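Local coordinates for reticulocyte binding protein (PDB 3FAW) that probably hydrolyses alpha-1,6-glucosidic linkages in pullulan and related alpha-glucans, as a secreted, cell-wall-anchored pullulanase with a TIM-barrel catalytic domain, at residues Y205-G210 against E402-N407; P406-F411 against A432-V437; P153-V158 against G183-I188. All coordinates share one frame; numbering follows the deposited sequence.

The three contacts illustrate how an accessory beta-domain is joined to a TIM-barrel enzyme. In chain order they run contact 3, contact 1, contact 2. Contact 3 (153-158 with 183-188) lies in the CBM48-like region, inside the antiparallel sheet that also supplies strand 202-209 to contact 1, where that domain meets the catalytic one; their centres are about 10 Å apart. Contact 2 belongs to the catalytic side and has its centre about 14 Å from that of contact 1 and 17 Å from that of contact 3. One loop carries both contacts 1 and 2: Arg209 is met at Asp403 and Pro406, and helix 432-449 by Tyr408 and Tyr409.

Contact 1. Residues Y205-G210 against E402-N407; sequences YEIKRG and EDIEPN
Arg209 leaves its strand with CG anti to the carbonyl carbon (chi1 -73°), and a bend at chi3 (-65°) swings NE off the line of the chain. The guanidinium meets Asp403 O and Pro406 CD of the loop. Both terminal nitrogens grip one atom, the backbone oxygen of Asp403. Arg209 NH2 donates to Asp403 O over 2.9 Å with an N-H...O angle of 149°, and Arg209 NH1 reaches the same Asp403 O at 3.0 Å. The oxygen sits at the edge of the guanidinium, in its plane, whereas both nitrogens approach from one face of the carbonyl plane. Such a fork fixes the rotation of the planar group. Pro406 then covers one face: its CD lies over the centre, 3.9 Å from Arg209 CZ, the two side chains meeting tip to tip. A water accepts from Arg209 NH1 at 3.1 Å and donates to Glu405 OE1 at 2.7 Å. Glu405 also bonds Ser154 and forms a salt bridge with Lys125; its carboxylate does not touch the guanidinium, and the water bridges the two, though the nearby negative charge would probably still favour the arginine. Beside this polar group, Ile207 CD1 packs against the loop backbone, 3.5 Å from Ile404 O, and 4.2 Å from Ile404 CG2. The arrangement is a domain interface, consistent with a CBM48-type module docked on an amylase-family catalytic domain. Strand 202-209, which presents Ile207 and Arg209, pairs with strands 157-164 and 212-216, while the loop, just past helix 399-402, lays Asp403 against strand 212-216 and pairs its carboxylate with Lys237.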
loop_
_atom_site.group_PDB
_atom_site.type_symbol
_atom_site.label_atom_id
_atom_site.label_comp_id
_atom_site.label_asym_id
_atom_site.label_seq_id
_atom_site.Cartn_x
_atom_site.Cartn_y
_atom_site.Cartn_z
ATOM N N TYR A 205 -6.251 22.290 -16.810
ATOM C CA TYR A 205 -7.605 22.601 -17.277
ATOM C C TYR A 205 -8.238 23.644 -16.367
ATOM O O TYR A 205 -8.235 23.483 -15.148
ATOM C CB TYR A 205 -8.484 21.349 -17.283
ATOM C CG TYR A 205 -8.175 20.371 -18.389
ATOM C CD1 TYR A 205 -8.367 20.718 -19.724
ATOM C CD2 TYR A 205 -7.703 19.088 -18.102
ATOM C CE1 TYR A 205 -8.089 19.818 -20.746
ATOM C CE2 TYR A 205 -7.427 18.182 -19.119
ATOM C CZ TYR A 205 -7.625 18.555 -20.437
ATOM O OH TYR A 205 -7.344 17.668 -21.449
ATOM N N GLU A 206 -8.780 24.704 -16.959
ATOM C CA GLU A 206 -9.551 25.694 -16.212
ATOM C C GLU A 206 -11.044 25.432 -16.385
ATOM O O GLU A 206 -11.579 25.535 -17.493
ATOM C CB GLU A 206 -9.208 27.121 -16.647
ATOM C CG GLU A 206 -9.780 28.184 -15.711
ATOM C CD GLU A 206 -9.326 29.588 -16.067
ATOM O OE1 GLU A 206 -9.588 30.026 -17.206
ATOM O OE2 GLU A 206 -8.711 30.251 -15.206
ATOM N N ILE A 207 -11.706 25.092 -15.282
ATOM C CA ILE A 207 -13.124 24.744 -15.292
ATOM C C ILE A 207 -13.933 25.902 -14.732
ATOM O O ILE A 207 -13.603 26.439 -13.681
ATOM C CB ILE A 207 -13.401 23.470 -14.460
ATOM C CG1 ILE A 207 -12.589 22.292 -15.011
ATOM C CG2 ILE A 207 -14.894 23.126 -14.474
ATOM C CD1 ILE A 207 -12.841 20.981 -14.294
ATOM N N LYS A 208 -14.988 26.283 -15.446
ATOM C CA LYS A 208 -15.894 27.331 -14.994
ATOM C C LYS A 208 -17.254 26.734 -14.650
ATOM O O LYS A 208 -17.845 26.013 -15.458
ATOM C CB LYS A 208 -16.052 28.399 -16.076
ATOM C CG LYS A 208 -16.752 29.666 -15.614
ATOM C CD LYS A 208 -16.769 30.713 -16.718
ATOM C CE LYS A 208 -17.535 31.963 -16.296
ATOM N NZ LYS A 208 -17.454 33.042 -17.322
ATOM N N ARG A 209 -17.723 27.022 -13.437
ATOM C CA ARG A 209 -19.086 26.698 -13.009
ATOM C C ARG A 209 -19.696 27.954 -12.397
ATOM O O ARG A 209 -19.456 28.265 -11.231
ATOM C CB ARG A 209 -19.086 25.566 -11.980
ATOM C CG ARG A 209 -18.780 24.195 -12.552
ATOM C CD ARG A 209 -18.816 23.125 -11.471
ATOM N NE ARG A 209 -17.762 23.336 -10.481
ATOM C CZ ARG A 209 -16.534 22.823 -10.534
ATOM N NH1 ARG A 209 -16.159 22.027 -11.529
ATOM N NH2 ARG A 209 -15.671 23.112 -9.570
ATOM N N GLY A 210 -20.472 28.679 -13.194
ATOM C CA GLY A 210 -21.007 29.971 -12.779
ATOM C C GLY A 210 -19.909 31.018 -12.683
ATOM O O GLY A 210 -19.136 31.204 -13.626
ATOM N N GLU A 402 -12.190 17.305 -6.172
ATOM C CA GLU A 402 -13.402 18.084 -5.878
ATOM C C GLU A 402 -13.534 19.302 -6.790
ATOM O O GLU A 402 -14.645 19.693 -7.150
ATOM C CB GLU A 402 -13.445 18.517 -4.410
ATOM C CG GLU A 402 -14.834 18.946 -3.908
ATOM C CD GLU A 402 -15.822 17.791 -3.774
ATOM O OE1 GLU A 402 -15.417 16.617 -3.905
ATOM O OE2 GLU A 402 -17.021 18.057 -3.527
ATOM N N ASP A 403 -12.404 19.896 -7.167
ATOM C CA ASP A 403 -12.402 20.989 -8.138
ATOM C C ASP A 403 -12.914 20.553 -9.510
ATOM O O ASP A 403 -13.492 21.353 -10.230
ATOM C CB ASP A 403 -10.993 21.568 -8.314
ATOM C CG ASP A 403 -10.555 22.438 -7.145
ATOM O OD1 ASP A 403 -11.403 22.832 -6.318
ATOM O OD2 ASP A 403 -9.345 22.736 -7.068
ATOM N N ILE A 404 -12.680 19.294 -9.878
ATOM C CA ILE A 404 -13.016 18.813 -11.220
ATOM C C ILE A 404 -14.520 18.643 -11.364
ATOM O O ILE A 404 -15.125 19.146 -12.309
ATOM C CB ILE A 404 -12.321 17.472 -11.540
ATOM C CG1 ILE A 404 -10.795 17.624 -11.452
ATOM C CG2 ILE A 404 -12.730 16.978 -12.930
ATOM C CD1 ILE A 404 -10.028 16.328 -11.644
ATOM N N GLU A 405 -15.109 17.916 -10.420
ATOM C CA GLU A 405 -16.550 17.689 -10.380
ATOM C C GLU A 405 -16.963 17.610 -8.918
ATOM O O GLU A 405 -16.551 16.687 -8.216
ATOM C CB GLU A 405 -16.912 16.391 -11.110
ATOM C CG GLU A 405 -18.394 15.988 -11.051
ATOM C CD GLU A 405 -19.336 16.987 -11.716
ATOM O OE1 GLU A 405 -18.915 17.715 -12.638
ATOM O OE2 GLU A 405 -20.516 17.029 -11.322
ATOM N N PRO A 406 -17.766 18.578 -8.448
ATOM C CA PRO A 406 -18.139 18.562 -7.038
ATOM C C PRO A 406 -19.187 17.495 -6.729
ATOM O O PRO A 406 -19.930 17.071 -7.621
ATOM C CB PRO A 406 -18.704 19.967 -6.807
ATOM C CG PRO A 406 -19.232 20.381 -8.132
ATOM C CD PRO A 406 -18.367 19.714 -9.170
ATOM N N ASN A 407 -19.226 17.062 -5.472
ATOM C CA ASN A 407 -20.226 16.105 -5.011
ATOM C C ASN A 407 -20.286 14.861 -5.906
ATOM O O ASN A 407 -21.341 14.533 -6.444
ATOM C CB ASN A 407 -21.609 16.770 -4.946
ATOM C CG ASN A 407 -21.567 18.155 -4.328
ATOM O OD1 ASN A 407 -21.410 18.305 -3.117
ATOM N ND2 ASN A 407 -21.715 19.174 -5.160
HETATM O O HOH W 1 -17.909 20.116 -13.320
#

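Contact 2. Residues P406-F411 against A432-V437; sequences PNYYHF and AMSRRV
Tyr409 and Ser434 mark the closest backbone approach, their CA atoms 5.5 Å apart, where the irregular loop 406-411 runs up to the first turns of helix 432-449. The contact thereby joins the loop after helix 399-402, which follows barrel strand 385-390, to the helix leading into strand 453-456 of the TIM barrel. Tyr408 has CG anti to its backbone N (chi1 177°), and its hydroxyl lies at the start of the helix. There Met433 N donates to Tyr408 OH over 2.7 Å, almost straight at 173°, with the nitrogen in the plane of the ring. Met433 CB lies oblique to the ring, 3.8 Å from Tyr408 CE2. Ser434 OG turns back toward the loop and donates to Tyr409 O at 2.7 Å, in the carbonyl plane and on a lone pair. The same OG stands at the edge of the Tyr409 ring, 3.3 Å from Tyr409 CD1, while Tyr408 CD2 lies over a face of that ring near its rim. Amides in the first turn of a helix lack acceptors within the helix; here a phenol oxygen serves Met433 N, and its second partner, Asp126 of helix 122-129, would probably polarise it further, while the serine hydroxyl satisfies a buried loop carbonyl.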
loop_
_atom_site.group_PDB
_atom_site.type_symbol
_atom_site.label_atom_id
_atom_site.label_comp_id
_atom_site.label_asym_id
_atom_site.label_seq_id
_atom_site.Cartn_x
_atom_site.Cartn_y
_atom_site.Cartn_z
ATOM N N PRO A 406 -17.766 18.578 -8.448
ATOM C CA PRO A 406 -18.139 18.562 -7.038
ATOM C C PRO A 406 -19.187 17.495 -6.729
ATOM O O PRO A 406 -19.930 17.071 -7.621
ATOM C CB PRO A 406 -18.704 19.967 -6.807
ATOM C CG PRO A 406 -19.232 20.381 -8.132
ATOM C CD PRO A 406 -18.367 19.714 -9.170
ATOM N N ASN A 407 -19.226 17.062 -5.472
ATOM C CA ASN A 407 -20.226 16.105 -5.011
ATOM C C ASN A 407 -20.286 14.861 -5.906
ATOM O O ASN A 407 -21.341 14.533 -6.444
ATOM C CB ASN A 407 -21.609 16.770 -4.946
ATOM C CG ASN A 407 -21.567 18.155 -4.328
ATOM O OD1 ASN A 407 -21.410 18.305 -3.117
ATOM N ND2 ASN A 407 -21.715 19.174 -5.160
ATOM N N TYR A 408 -19.157 14.181 -6.082
ATOM C CA TYR A 408 -19.164 12.919 -6.831
ATOM C C TYR A 408 -18.018 11.949 -6.504
ATOM O O TYR A 408 -18.263 10.813 -6.093
ATOM C CB TYR A 408 -19.181 13.156 -8.352
ATOM C CG TYR A 408 -19.118 11.833 -9.071
ATOM C CD1 TYR A 408 -20.276 11.102 -9.312
ATOM C CD2 TYR A 408 -17.894 11.272 -9.432
ATOM C CE1 TYR A 408 -20.224 9.872 -9.923
ATOM C CE2 TYR A 408 -17.828 10.042 -10.036
ATOM C CZ TYR A 408 -18.997 9.339 -10.282
ATOM O OH TYR A 408 -18.942 8.106 -10.887
ATOM N N TYR A 409 -16.785 12.387 -6.735
ATOM C CA TYR A 409 -15.616 11.491 -6.719
ATOM C C TYR A 409 -15.346 10.861 -5.356
ATOM O O TYR A 409 -14.912 9.710 -5.268
ATOM C CB TYR A 409 -14.353 12.235 -7.170
ATOM C CG TYR A 409 -14.140 12.280 -8.670
ATOM C CD1 TYR A 409 -13.850 11.120 -9.386
ATOM C CD2 TYR A 409 -14.187 13.487 -9.368
ATOM C CE1 TYR A 409 -13.635 11.154 -10.755
ATOM C CE2 TYR A 409 -13.973 13.531 -10.738
ATOM C CZ TYR A 409 -13.695 12.362 -11.424
ATOM O OH TYR A 409 -13.471 12.399 -12.779
ATOM N N HIS A 410 -15.590 11.623 -4.296
ATOM C CA HIS A 410 -15.301 11.152 -2.948
ATOM C C HIS A 410 -16.517 10.471 -2.326
ATOM O O HIS A 410 -17.657 10.712 -2.740
ATOM C CB HIS A 410 -14.845 12.313 -2.063
ATOM C CG HIS A 410 -13.692 13.086 -2.626
ATOM N ND1 HIS A 410 -13.813 14.383 -3.078
ATOM C CD2 HIS A 410 -12.396 12.741 -2.815
ATOM C CE1 HIS A 410 -12.640 14.804 -3.517
ATOM N NE2 HIS A 410 -11.763 13.828 -3.368
ATOM N N PHE A 411 -16.266 9.611 -1.341
ATOM C CA PHE A 411 -17.325 9.153 -0.446
ATOM C C PHE A 411 -17.897 10.397 0.233
ATOM O O PHE A 411 -17.155 11.323 0.559
ATOM C CB PHE A 411 -16.806 8.181 0.613
ATOM C CG PHE A 411 -16.558 6.782 0.111
ATOM C CD1 PHE A 411 -17.528 6.094 -0.611
ATOM C CD2 PHE A 411 -15.360 6.132 0.401
ATOM C CE1 PHE A 411 -17.301 4.798 -1.055
ATOM C CE2 PHE A 411 -15.125 4.830 -0.043
ATOM C CZ PHE A 411 -16.100 4.162 -0.769
ATOM N N ALA A 432 -18.920 5.172 -10.158
ATOM C CA ALA A 432 -18.440 4.604 -11.426
ATOM C C ALA A 432 -17.123 5.183 -11.959
ATOM O O ALA A 432 -16.215 4.427 -12.334
ATOM C CB ALA A 432 -19.531 4.716 -12.500
ATOM N N MET A 433 -17.012 6.508 -12.018
ATOM C CA MET A 433 -15.813 7.138 -12.576
ATOM C C MET A 433 -14.656 7.136 -11.570
ATOM O O MET A 433 -13.492 7.194 -11.962
ATOM C CB MET A 433 -16.115 8.556 -13.062
ATOM C CG MET A 433 -17.259 8.654 -14.069
ATOM S SD MET A 433 -17.064 7.624 -15.538
ATOM C CE MET A 433 -17.882 6.117 -15.028
ATOM N N SER A 434 -14.981 7.055 -10.280
ATOM C CA SER A 434 -13.973 6.863 -9.233
ATOM C C SER A 434 -13.439 5.430 -9.278
ATOM O O SER A 434 -12.240 5.198 -9.106
ATOM C CB SER A 434 -14.562 7.142 -7.852
ATOM O OG SER A 434 -14.954 8.499 -7.721
ATOM N N ARG A 435 -14.335 4.468 -9.494
ATOM C CA ARG A 435 -13.928 3.083 -9.716
ATOM C C ARG A 435 -13.056 2.965 -10.970
ATOM O O ARG A 435 -12.070 2.234 -10.968
ATOM C CB ARG A 435 -15.143 2.161 -9.822
ATOM C CG ARG A 435 -14.777 0.682 -9.886
ATOM C CD ARG A 435 -16.016 -0.190 -9.836
ATOM N NE ARG A 435 -16.612 -0.228 -8.503
ATOM C CZ ARG A 435 -17.712 -0.910 -8.192
ATOM N NH1 ARG A 435 -18.359 -1.618 -9.113
ATOM N NH2 ARG A 435 -18.172 -0.882 -6.948
ATOM N N ARG A 436 -13.414 3.693 -12.028
ATOM C CA ARG A 436 -12.594 3.733 -13.248
ATOM C C ARG A 436 -11.159 4.195 -12.987
ATOM O O ARG A 436 -10.209 3.612 -13.520
ATOM C CB ARG A 436 -13.224 4.638 -14.313
ATOM C CG ARG A 436 -14.258 3.953 -15.198
ATOM C CD ARG A 436 -14.423 4.694 -16.518
ATOM N NE ARG A 436 -13.202 4.635 -17.327
ATOM C CZ ARG A 436 -13.013 5.294 -18.469
ATOM N NH1 ARG A 436 -13.958 6.079 -18.968
ATOM N NH2 ARG A 436 -11.866 5.158 -19.125
ATOM N N VAL A 437 -11.000 5.234 -12.168
ATOM C CA VAL A 437 -9.672 5.759 -11.842
ATOM C C VAL A 437 -8.777 4.675 -11.233
ATOM O O VAL A 437 -7.626 4.515 -11.637
ATOM C CB VAL A 437 -9.749 6.959 -10.867
ATOM C CG1 VAL A 437 -8.361 7.300 -10.329
ATOM C CG2 VAL A 437 -10.382 8.166 -11.549
#

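Contact 3. Residues P153-V158 against G183-I188; sequences PSADSV and GVWQTI
Val158 sets a methyl almost exactly on the axis of an indole: its CG2 is 3.4 Å from the centroid of the five-membered ring of Trp185 and only 5° off the ring normal, a clear CH-pi contact. The valine has CG2 anti to its carbonyl carbon, which lays that branch over the ring, 3.5 Å from Trp185 CD2. Trp185 dominates the contact. It has CG anti to its own carbonyl carbon (chi1 -63°), and its side chain crosses the valine obliquely. Ser157 C lies over the ring face, toward the rim, on the same side as the valine methyl. At the edge, Ala155 O lies in the ring plane, 3.2 Å from Trp185 CZ2. Ala155 CB touches Trp185 NE1 at 3.7 Å. Asp156 O approaches Trp185 CH2 at 3.5 Å. This backbone is wrapped round the indole where strand 157-164 begins: Asp156 and Ser157 both face Lys208 of strand 202-209, forming a classic beta bulge. At the other end Pro153 CB rests 4.0 Å from CA of Gly183, a glycine with positive phi at the entry to strand 184-189; the proline lies where a side chain on Gly183 would point. Both strands pair with strand 170-179 in the antiparallel sheet of the CBM48-like region, and Trp185 also packs on Leu177 and Lys179 of that strand. Chemically, the pi face receives the valine methyl, and the slightly positive C-H at CZ2 probably finds a favourable neighbour in the carbonyl of Ala155. The single polar atom of the indole, NE1, is satisfied by Ser152 O, so the aromatic group can be buried without an unmet donor.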
loop_
_atom_site.group_PDB
_atom_site.type_symbol
_atom_site.label_atom_id
_atom_site.label_comp_id
_atom_site.label_asym_id
_atom_site.label_seq_id
_atom_site.Cartn_x
_atom_site.Cartn_y
_atom_site.Cartn_z
ATOM N N PRO A 153 -19.175 16.664 -15.943
ATOM C CA PRO A 153 -20.509 16.910 -16.486
ATOM C C PRO A 153 -21.204 18.199 -16.016
ATOM O O PRO A 153 -22.098 18.667 -16.715
ATOM C CB PRO A 153 -21.299 15.669 -16.048
ATOM C CG PRO A 153 -20.601 15.180 -14.841
ATOM C CD PRO A 153 -19.156 15.515 -15.019
ATOM N N SER A 154 -20.798 18.767 -14.875
ATOM C CA SER A 154 -21.450 19.965 -14.330
ATOM C C SER A 154 -20.780 21.276 -14.756
ATOM O O SER A 154 -21.237 22.357 -14.378
ATOM C CB SER A 154 -21.512 19.895 -12.799
ATOM O OG SER A 154 -20.220 19.996 -12.223
ATOM N N ALA A 155 -19.705 21.186 -15.542
ATOM C CA ALA A 155 -18.966 22.381 -16.001
ATOM C C ALA A 155 -19.735 23.207 -17.037
ATOM O O ALA A 155 -20.372 22.648 -17.925
ATOM C CB ALA A 155 -17.607 21.972 -16.581
ATOM N N ASP A 156 -19.666 24.535 -16.917
ATOM C CA ASP A 156 -20.171 25.449 -17.952
ATOM C C ASP A 156 -19.201 25.515 -19.131
ATOM O O ASP A 156 -19.616 25.599 -20.292
ATOM C CB ASP A 156 -20.347 26.871 -17.401
ATOM C CG ASP A 156 -21.434 26.970 -16.352
ATOM O OD1 ASP A 156 -22.312 26.088 -16.304
ATOM O OD2 ASP A 156 -21.414 27.954 -15.583
ATOM N N SER A 157 -17.908 25.496 -18.821
ATOM C CA SER A 157 -16.868 25.521 -19.842
ATOM C C SER A 157 -15.577 24.923 -19.299
ATOM O O SER A 157 -15.319 24.973 -18.094
ATOM C CB SER A 157 -16.619 26.957 -20.303
ATOM O OG SER A 157 -16.102 27.745 -19.241
ATOM N N VAL A 158 -14.780 24.354 -20.196
ATOM C CA VAL A 158 -13.475 23.806 -19.849
ATOM C C VAL A 158 -12.464 24.313 -20.875
ATOM O O VAL A 158 -12.696 24.224 -22.084
ATOM C CB VAL A 158 -13.495 22.260 -19.804
ATOM C CG1 VAL A 158 -12.103 21.704 -19.531
ATOM C CG2 VAL A 158 -14.473 21.772 -18.733
ATOM N N GLY A 183 -21.040 14.224 -20.670
ATOM C CA GLY A 183 -20.287 15.209 -19.893
ATOM C C GLY A 183 -18.778 15.138 -20.063
ATOM O O GLY A 183 -18.033 15.551 -19.167
ATOM N N VAL A 184 -18.329 14.628 -21.212
ATOM C CA VAL A 184 -16.898 14.494 -21.503
ATOM C C VAL A 184 -16.430 15.624 -22.425
ATOM O O VAL A 184 -16.862 15.723 -23.573
ATOM C CB VAL A 184 -16.568 13.126 -22.154
ATOM C CG1 VAL A 184 -15.080 13.032 -22.492
ATOM C CG2 VAL A 184 -16.980 11.985 -21.239
ATOM N N TRP A 185 -15.544 16.470 -21.907
ATOM C CA TRP A 185 -15.015 17.603 -22.659
ATOM C C TRP A 185 -13.828 17.162 -23.503
ATOM O O TRP A 185 -12.932 16.488 -23.006
ATOM C CB TRP A 185 -14.599 18.715 -21.703
ATOM C CG TRP A 185 -15.749 19.260 -20.939
ATOM C CD1 TRP A 185 -16.295 18.744 -19.795
ATOM C CD2 TRP A 185 -16.518 20.420 -21.265
ATOM N NE1 TRP A 185 -17.353 19.518 -19.389
ATOM C CE2 TRP A 185 -17.512 20.554 -20.271
ATOM C CE3 TRP A 185 -16.466 21.360 -22.300
ATOM C CZ2 TRP A 185 -18.439 21.594 -20.278
ATOM C CZ3 TRP A 185 -17.392 22.392 -22.308
ATOM C CH2 TRP A 185 -18.365 22.502 -21.304
ATOM N N GLN A 186 -13.832 17.542 -24.779
ATOM C CA GLN A 186 -12.838 17.052 -25.736
ATOM C C GLN A 186 -12.306 18.129 -26.685
ATOM O O GLN A 186 -13.001 19.093 -27.013
ATOM C CB GLN A 186 -13.441 15.920 -26.571
ATOM C CG GLN A 186 -14.015 14.781 -25.750
ATOM C CD GLN A 186 -14.572 13.674 -26.609
ATOM O OE1 GLN A 186 -15.490 13.890 -27.397
ATOM N NE2 GLN A 186 -14.023 12.476 -26.457
ATOM N N THR A 187 -11.061 17.944 -27.116
ATOM C CA THR A 187 -10.487 18.718 -28.216
ATOM C C THR A 187 -9.346 17.957 -28.890
ATOM O O THR A 187 -8.928 16.895 -28.423
ATOM C CB THR A 187 -9.976 20.101 -27.756
ATOM O OG1 THR A 187 -9.655 20.892 -28.906
ATOM C CG2 THR A 187 -8.738 19.972 -26.863
ATOM N N ILE A 188 -8.869 18.509 -30.002
ATOM C CA ILE A 188 -7.673 18.019 -30.680
ATOM C C ILE A 188 -6.688 19.171 -30.860
ATOM O O ILE A 188 -6.996 20.160 -31.533
ATOM C CB ILE A 188 -8.002 17.420 -32.059
ATOM C CG1 ILE A 188 -8.884 16.178 -31.907
ATOM C CG2 ILE A 188 -6.716 17.058 -32.804
ATOM C CD1 ILE A 188 -9.302 15.569 -33.227
#